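Local coordinates for protein FMN reductase (NADPH) (Bacillus subtilis, PDB 3N2S) that catalyses NADPH-dependent reduction of FMN and also reduces nitroaromatic compounds, quinones and azo dyes, as an FMN-binding homodimer, at residues 12-17 with 164-169; 67-72 with 133-138. All blocks are in the same frame, centred on the assembly; numbering follows the deposited sequence.

Contact 1 of 2, residues 12-17 with 164-169. With FMN (flavin mononucleotide), chain E.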
# COMPACT_ATOMS: atom_id res chain seq x y z
N ARG A 12 8.50 -14.10 5.21
CA ARG A 12 9.18 -13.61 6.40
C ARG A 12 10.20 -12.59 5.93
O ARG A 12 10.71 -12.71 4.81
CB ARG A 12 9.79 -14.71 7.30
CG ARG A 12 11.18 -15.26 6.91
CD ARG A 12 11.22 -16.02 5.58
NE ARG A 12 10.18 -17.05 5.46
CZ ARG A 12 10.27 -18.28 5.96
NH1 ARG A 12 9.27 -19.14 5.81
NH2 ARG A 12 11.35 -18.66 6.63
N SER A 13 10.43 -11.54 6.75
CA SER A 13 11.42 -10.51 6.45
C SER A 13 12.81 -11.14 6.53
O SER A 13 13.08 -11.92 7.45
CB SER A 13 11.30 -9.35 7.44
OG SER A 13 10.09 -8.65 7.21
N ILE A 14 13.66 -10.85 5.55
CA ILE A 14 15.01 -11.38 5.52
C ILE A 14 15.95 -10.21 5.83
O ILE A 14 15.91 -9.16 5.16
CB ILE A 14 15.32 -12.09 4.16
CG1 ILE A 14 14.42 -13.34 3.95
CG2 ILE A 14 16.81 -12.40 4.02
CD1 ILE A 14 14.55 -14.51 5.01
N ARG A 15 16.77 -10.37 6.86
CA ARG A 15 17.66 -9.31 7.29
C ARG A 15 19.13 -9.72 7.19
O ARG A 15 20.01 -9.03 7.70
CB ARG A 15 17.29 -8.83 8.71
CG ARG A 15 15.92 -8.18 8.77
CD ARG A 15 15.59 -7.77 10.20
NE ARG A 15 14.27 -7.12 10.27
CZ ARG A 15 13.13 -7.77 10.46
NH1 ARG A 15 13.12 -9.09 10.63
NH2 ARG A 15 11.98 -7.10 10.52
N SER A 16 19.40 -10.84 6.50
CA SER A 16 20.75 -11.34 6.31
C SER A 16 20.86 -11.81 4.87
O SER A 16 20.23 -12.79 4.48
CB SER A 16 21.07 -12.46 7.30
OG SER A 16 22.41 -12.88 7.13
N PHE A 17 21.63 -11.09 4.09
CA PHE A 17 21.80 -11.37 2.66
C PHE A 17 23.23 -11.66 2.29
O PHE A 17 24.13 -11.18 2.96
CB PHE A 17 21.34 -10.15 1.83
CG PHE A 17 19.91 -9.75 1.99
CD1 PHE A 17 18.89 -10.49 1.38
CD2 PHE A 17 19.56 -8.58 2.67
CE1 PHE A 17 17.55 -10.07 1.46
CE2 PHE A 17 18.23 -8.18 2.77
CZ PHE A 17 17.23 -8.92 2.16
N GLY A 164 17.52 -9.28 -1.86
CA GLY A 164 18.76 -10.02 -2.07
C GLY A 164 18.62 -11.52 -1.91
O GLY A 164 17.51 -12.03 -1.67
N HIS A 165 19.75 -12.22 -2.03
CA HIS A 165 19.84 -13.67 -1.88
C HIS A 165 19.97 -13.92 -0.39
O HIS A 165 20.90 -13.39 0.22
CB HIS A 165 21.08 -14.22 -2.64
CG HIS A 165 20.95 -14.08 -4.13
ND1 HIS A 165 20.32 -15.05 -4.88
CD2 HIS A 165 21.32 -13.07 -4.95
CE1 HIS A 165 20.34 -14.61 -6.13
NE2 HIS A 165 20.94 -13.43 -6.22
N PRO A 166 19.02 -14.62 0.26
CA PRO A 166 19.14 -14.79 1.71
C PRO A 166 20.36 -15.60 2.16
O PRO A 166 20.68 -16.60 1.52
CB PRO A 166 17.82 -15.48 2.09
CG PRO A 166 16.90 -15.29 0.90
CD PRO A 166 17.82 -15.29 -0.27
N ALA A 167 21.04 -15.15 3.22
CA ALA A 167 22.18 -15.83 3.84
C ALA A 167 21.65 -16.66 5.04
O ALA A 167 22.30 -17.60 5.49
CB ALA A 167 23.20 -14.82 4.31
N ASN A 168 20.45 -16.30 5.54
CA ASN A 168 19.74 -16.94 6.65
C ASN A 168 18.24 -16.78 6.33
O ASN A 168 17.81 -15.67 6.00
CB ASN A 168 20.10 -16.26 7.98
CG ASN A 168 19.53 -16.90 9.23
OD1 ASN A 168 18.31 -17.06 9.40
ND2 ASN A 168 20.41 -17.20 10.17
N LEU A 169 17.47 -17.88 6.39
CA LEU A 169 16.03 -17.86 6.06
C LEU A 169 15.11 -17.41 7.17
O LEU A 169 13.92 -17.18 6.91
CB LEU A 169 15.55 -19.19 5.44
CG LEU A 169 16.14 -19.60 4.07
CD1 LEU A 169 15.83 -21.05 3.76
CD2 LEU A 169 15.65 -18.70 2.92
N1 FMN E . 11.94 -4.18 9.44
C2 FMN E . 13.17 -3.70 9.78
O2 FMN E . 14.06 -4.46 10.19
N3 FMN E . 13.45 -2.37 9.67
C4 FMN E . 12.61 -1.39 9.20
O4 FMN E . 12.93 -0.20 9.12
C4A FMN E . 11.26 -1.86 8.80
N5 FMN E . 10.40 -1.02 8.28
C5A FMN E . 9.20 -1.56 7.77
C6 FMN E . 8.32 -0.67 7.10
C7 FMN E . 7.17 -1.15 6.48
C7M FMN E . 6.31 -0.18 5.68
C8 FMN E . 6.81 -2.54 6.61
C8M FMN E . 5.55 -3.08 6.02
C9 FMN E . 7.67 -3.45 7.30
C9A FMN E . 8.86 -2.98 7.90
N10 FMN E . 9.81 -3.84 8.52
C10 FMN E . 11.02 -3.38 8.94
C1' FMN E . 9.51 -5.28 8.64
C2' FMN E . 8.50 -5.50 9.78
O2' FMN E . 9.19 -5.38 10.95
C3' FMN E . 7.99 -6.94 9.65
O3' FMN E . 7.28 -7.02 8.37
C4' FMN E . 7.08 -7.37 10.87
O4' FMN E . 7.96 -7.60 12.00
C5' FMN E . 6.42 -8.74 10.56
O5' FMN E . 7.50 -9.69 10.33
P FMN E . 7.56 -10.60 9.00
O1P FMN E . 6.34 -11.48 8.92
O2P FMN E . 8.90 -11.27 9.23
O3P FMN E . 7.72 -9.58 7.86
O HOH W 1 17.56 -13.10 7.71
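Ser-16 and Ala-167 carry the backbone link between segments 12-17 and 164-169. Ala-167 N donates to Ser-16 O at 2.8 Å, nearly straight at 175°. With the backbone bond between His-165 and Thr-18, this makes a single beta bridge of Phe-17 with Pro-166. Two CA-H...O contacts add to it, from Pro-166 CA to Ser-16 O and from Phe-17 CA to His-165 O.

The other direct hydrogen bond comes from a side chain. Arg-12 bends at chi2 (-66°) and chi3 (-50°), which brings NH2 to 3.0 Å from Leu-169 O. The oxygen lies near the guanidinium plane, but the NH2 donor sits above the carbonyl plane. Arg-12 NE is hydrogen-bonded to Asn-10 O, two residues earlier in the chain. One water joins Arg-15 N to Asn-168 O.

These loops follow helix 3-9 and strand 155-164 of the nitroreductase fold, and the first one binds FMN. Ser-13 N and OG both donate to the phosphate, OG reaching O3P at 2.6 Å. The extended Arg-15 chain carries NE to FMN O2 (2.7 Å) and NH2 to FMN N1 (3.1 Å).

Ile-14 CG2 makes an apolar contact with Pro-166 CB at 3.8 Å. Ile-14 CD1 packs by van der Waals contact on the carbonyls of Asn-168 and Leu-169. The Phe-17 ring likewise sets CD1 and CE1 against the backbone of Gly-164, with His-165 O at the ring edge.

Contact 2 of 2, residues 67-72 with 133-138. With FMN (flavin mononucleotide), chain E.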
# COMPACT_ATOMS: atom_id res chain seq x y z
N GLN A 67 20.84 -0.01 10.04
CA GLN A 67 20.27 -1.27 9.62
C GLN A 67 21.21 -1.81 8.54
O GLN A 67 21.21 -1.30 7.43
CB GLN A 67 18.82 -1.06 9.13
CG GLN A 67 17.94 -0.44 10.22
CD GLN A 67 16.47 -0.63 9.95
OE1 GLN A 67 16.04 -1.72 9.61
NE2 GLN A 67 15.68 0.42 10.11
N PRO A 68 22.09 -2.79 8.88
CA PRO A 68 23.12 -3.24 7.93
C PRO A 68 22.64 -3.89 6.63
O PRO A 68 23.35 -3.86 5.62
CB PRO A 68 23.98 -4.21 8.76
CG PRO A 68 23.08 -4.65 9.87
CD PRO A 68 22.25 -3.45 10.19
N TYR A 69 21.44 -4.46 6.66
CA TYR A 69 20.79 -5.10 5.53
C TYR A 69 20.28 -4.07 4.49
O TYR A 69 19.79 -4.46 3.44
CB TYR A 69 19.71 -6.08 6.00
CG TYR A 69 18.94 -5.63 7.23
CD1 TYR A 69 17.69 -5.03 7.11
CD2 TYR A 69 19.46 -5.83 8.51
CE1 TYR A 69 16.97 -4.62 8.24
CE2 TYR A 69 18.76 -5.42 9.65
CZ TYR A 69 17.51 -4.81 9.51
OH TYR A 69 16.82 -4.44 10.62
N VAL A 70 20.49 -2.77 4.75
CA VAL A 70 20.20 -1.67 3.82
C VAL A 70 21.46 -1.55 2.92
O VAL A 70 21.33 -1.31 1.72
CB VAL A 70 19.90 -0.35 4.58
CG1 VAL A 70 19.97 0.88 3.66
CG2 VAL A 70 18.53 -0.42 5.27
N GLU A 71 22.67 -1.72 3.52
CA GLU A 71 23.94 -1.66 2.75
C GLU A 71 24.22 -2.98 2.11
O GLU A 71 24.63 -3.01 0.95
CB GLU A 71 25.15 -1.37 3.66
CG GLU A 71 25.31 0.04 4.15
CD GLU A 71 26.67 0.29 4.77
OE1 GLU A 71 26.74 0.42 6.01
OE2 GLU A 71 27.68 0.37 4.03
N LYS A 72 24.12 -4.08 2.89
CA LYS A 72 24.45 -5.44 2.42
C LYS A 72 23.21 -6.14 1.94
O LYS A 72 22.49 -6.76 2.73
CB LYS A 72 25.15 -6.26 3.52
CG LYS A 72 25.80 -7.54 3.00
CD LYS A 72 26.38 -8.41 4.13
CE LYS A 72 27.37 -9.43 3.63
NZ LYS A 72 26.73 -10.46 2.76
N CYS A 133 13.02 -7.10 2.77
CA CYS A 133 12.74 -6.43 4.03
C CYS A 133 12.41 -4.98 3.74
O CYS A 133 13.21 -4.27 3.12
CB CYS A 133 13.86 -6.56 5.07
SG CYS A 133 13.35 -6.07 6.74
N TYR A 134 11.20 -4.56 4.15
CA TYR A 134 10.78 -3.16 4.02
C TYR A 134 11.56 -2.36 5.05
O TYR A 134 11.88 -2.89 6.11
CB TYR A 134 9.30 -3.01 4.34
CG TYR A 134 8.38 -3.37 3.20
CD1 TYR A 134 7.80 -2.39 2.41
CD2 TYR A 134 8.06 -4.70 2.93
CE1 TYR A 134 6.94 -2.71 1.36
CE2 TYR A 134 7.18 -5.04 1.90
CZ TYR A 134 6.64 -4.04 1.11
OH TYR A 134 5.76 -4.35 0.12
N ILE A 135 11.91 -1.10 4.73
CA ILE A 135 12.70 -0.23 5.61
C ILE A 135 12.00 1.13 5.79
O ILE A 135 12.26 2.07 5.04
CB ILE A 135 14.18 -0.05 5.13
CG1 ILE A 135 14.88 -1.44 4.80
CG2 ILE A 135 15.00 0.84 6.14
CD1 ILE A 135 15.16 -2.39 6.04
N GLY A 136 11.13 1.19 6.77
CA GLY A 136 10.41 2.41 7.14
C GLY A 136 11.30 3.33 7.96
O GLY A 136 10.97 4.50 8.14
N GLY A 137 12.42 2.79 8.46
CA GLY A 137 13.42 3.51 9.25
C GLY A 137 13.94 4.77 8.59
O GLY A 137 14.32 5.71 9.29
N ILE A 138 13.91 4.83 7.24
CA ILE A 138 14.32 6.04 6.49
C ILE A 138 13.44 7.27 6.89
O ILE A 138 13.90 8.41 6.77
CB ILE A 138 14.36 5.85 4.95
CG1 ILE A 138 12.97 5.57 4.35
CG2 ILE A 138 15.40 4.79 4.54
CD1 ILE A 138 12.87 5.81 2.84
N1 FMN E . 11.94 -4.18 9.44
C2 FMN E . 13.17 -3.70 9.78
O2 FMN E . 14.06 -4.46 10.19
N3 FMN E . 13.45 -2.37 9.67
C4 FMN E . 12.61 -1.39 9.20
O4 FMN E . 12.93 -0.20 9.12
C4A FMN E . 11.26 -1.86 8.80
N5 FMN E . 10.40 -1.02 8.28
C5A FMN E . 9.20 -1.56 7.77
C6 FMN E . 8.32 -0.67 7.10
C7 FMN E . 7.17 -1.15 6.48
C7M FMN E . 6.31 -0.18 5.68
C8 FMN E . 6.81 -2.54 6.61
C8M FMN E . 5.55 -3.08 6.02
C9 FMN E . 7.67 -3.45 7.30
C9A FMN E . 8.86 -2.98 7.90
N10 FMN E . 9.81 -3.84 8.52
C10 FMN E . 11.02 -3.38 8.94
C1' FMN E . 9.51 -5.28 8.64
C2' FMN E . 8.50 -5.50 9.78
O2' FMN E . 9.19 -5.38 10.95
C3' FMN E . 7.99 -6.94 9.65
O3' FMN E . 7.28 -7.02 8.37
C4' FMN E . 7.08 -7.37 10.87
O4' FMN E . 7.96 -7.60 12.00
C5' FMN E . 6.42 -8.74 10.56
O5' FMN E . 7.50 -9.69 10.33
P FMN E . 7.56 -10.60 9.00
O1P FMN E . 6.34 -11.48 8.92
O2P FMN E . 8.90 -11.27 9.23
O3P FMN E . 7.72 -9.58 7.86
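The CA atoms of Tyr-69 and Cys-133 are 8.3 Å apart and those of Val-70 and Ile-135 7.8 Å, and no hydrogen bond crosses between segments 67-72 and 133-138. Side chains fill the gap. Ile-135 is the hub. Its CD1 meets the edge of the Tyr-69 ring, 3.6 Å from CE1, and also lies near Gln-67 OE1. Its CG1 and CG2 rest against Val-70 CG2. Cys-133 SG approaches the Tyr-69 ring obliquely, 5.2 Å from the ring centroid. Gln-67 CB lies over one face of that ring, toward its rim.

The polar ends turn to the flavin. The amide of Gln-67 pairs with it twice: OE1 accepts from FMN N3 at 2.7 Å and NE2 donates to FMN O4 at 3.0 Å. NE2 also bonds to Ala-64 O, which fixes the amide's orientation. Tyr-69 OH donates to FMN O2. From the other segment, Gly-137 N gives O4 a second donor. Gly-136 N donates to FMN N5 at 2.8 Å, close to straight at 172°, a bond that suits oxidised flavin. The arrangement is the isoalloxazine site of the nitroreductase fold.

Both contacts serve one FMN but from different places. Contact 2 is buried, with its second segment on edge strand 131-135. Contact 1 is partly buried and joins two loops, with exposed residues at its 167-169 end. One backbone and one guanidinium hydrogen bond cross it, with some packing, whereas contact 2 meets across its segments by apolar and sulfur-aromatic packing. Contact 1 reaches both phosphate and flavin, contact 2 the flavin ring system; Arg-15 shares O2 with Tyr-69. The contacts touch directly: Lys-72 NZ is probably hydrogen-bonded to Phe-17 O, and Arg-15 NE lies beside Cys-133 SG. Ile-14 also bonds by backbone to Ile-132, tying segment 12-17 to strand 131-135, which also borders the flavin.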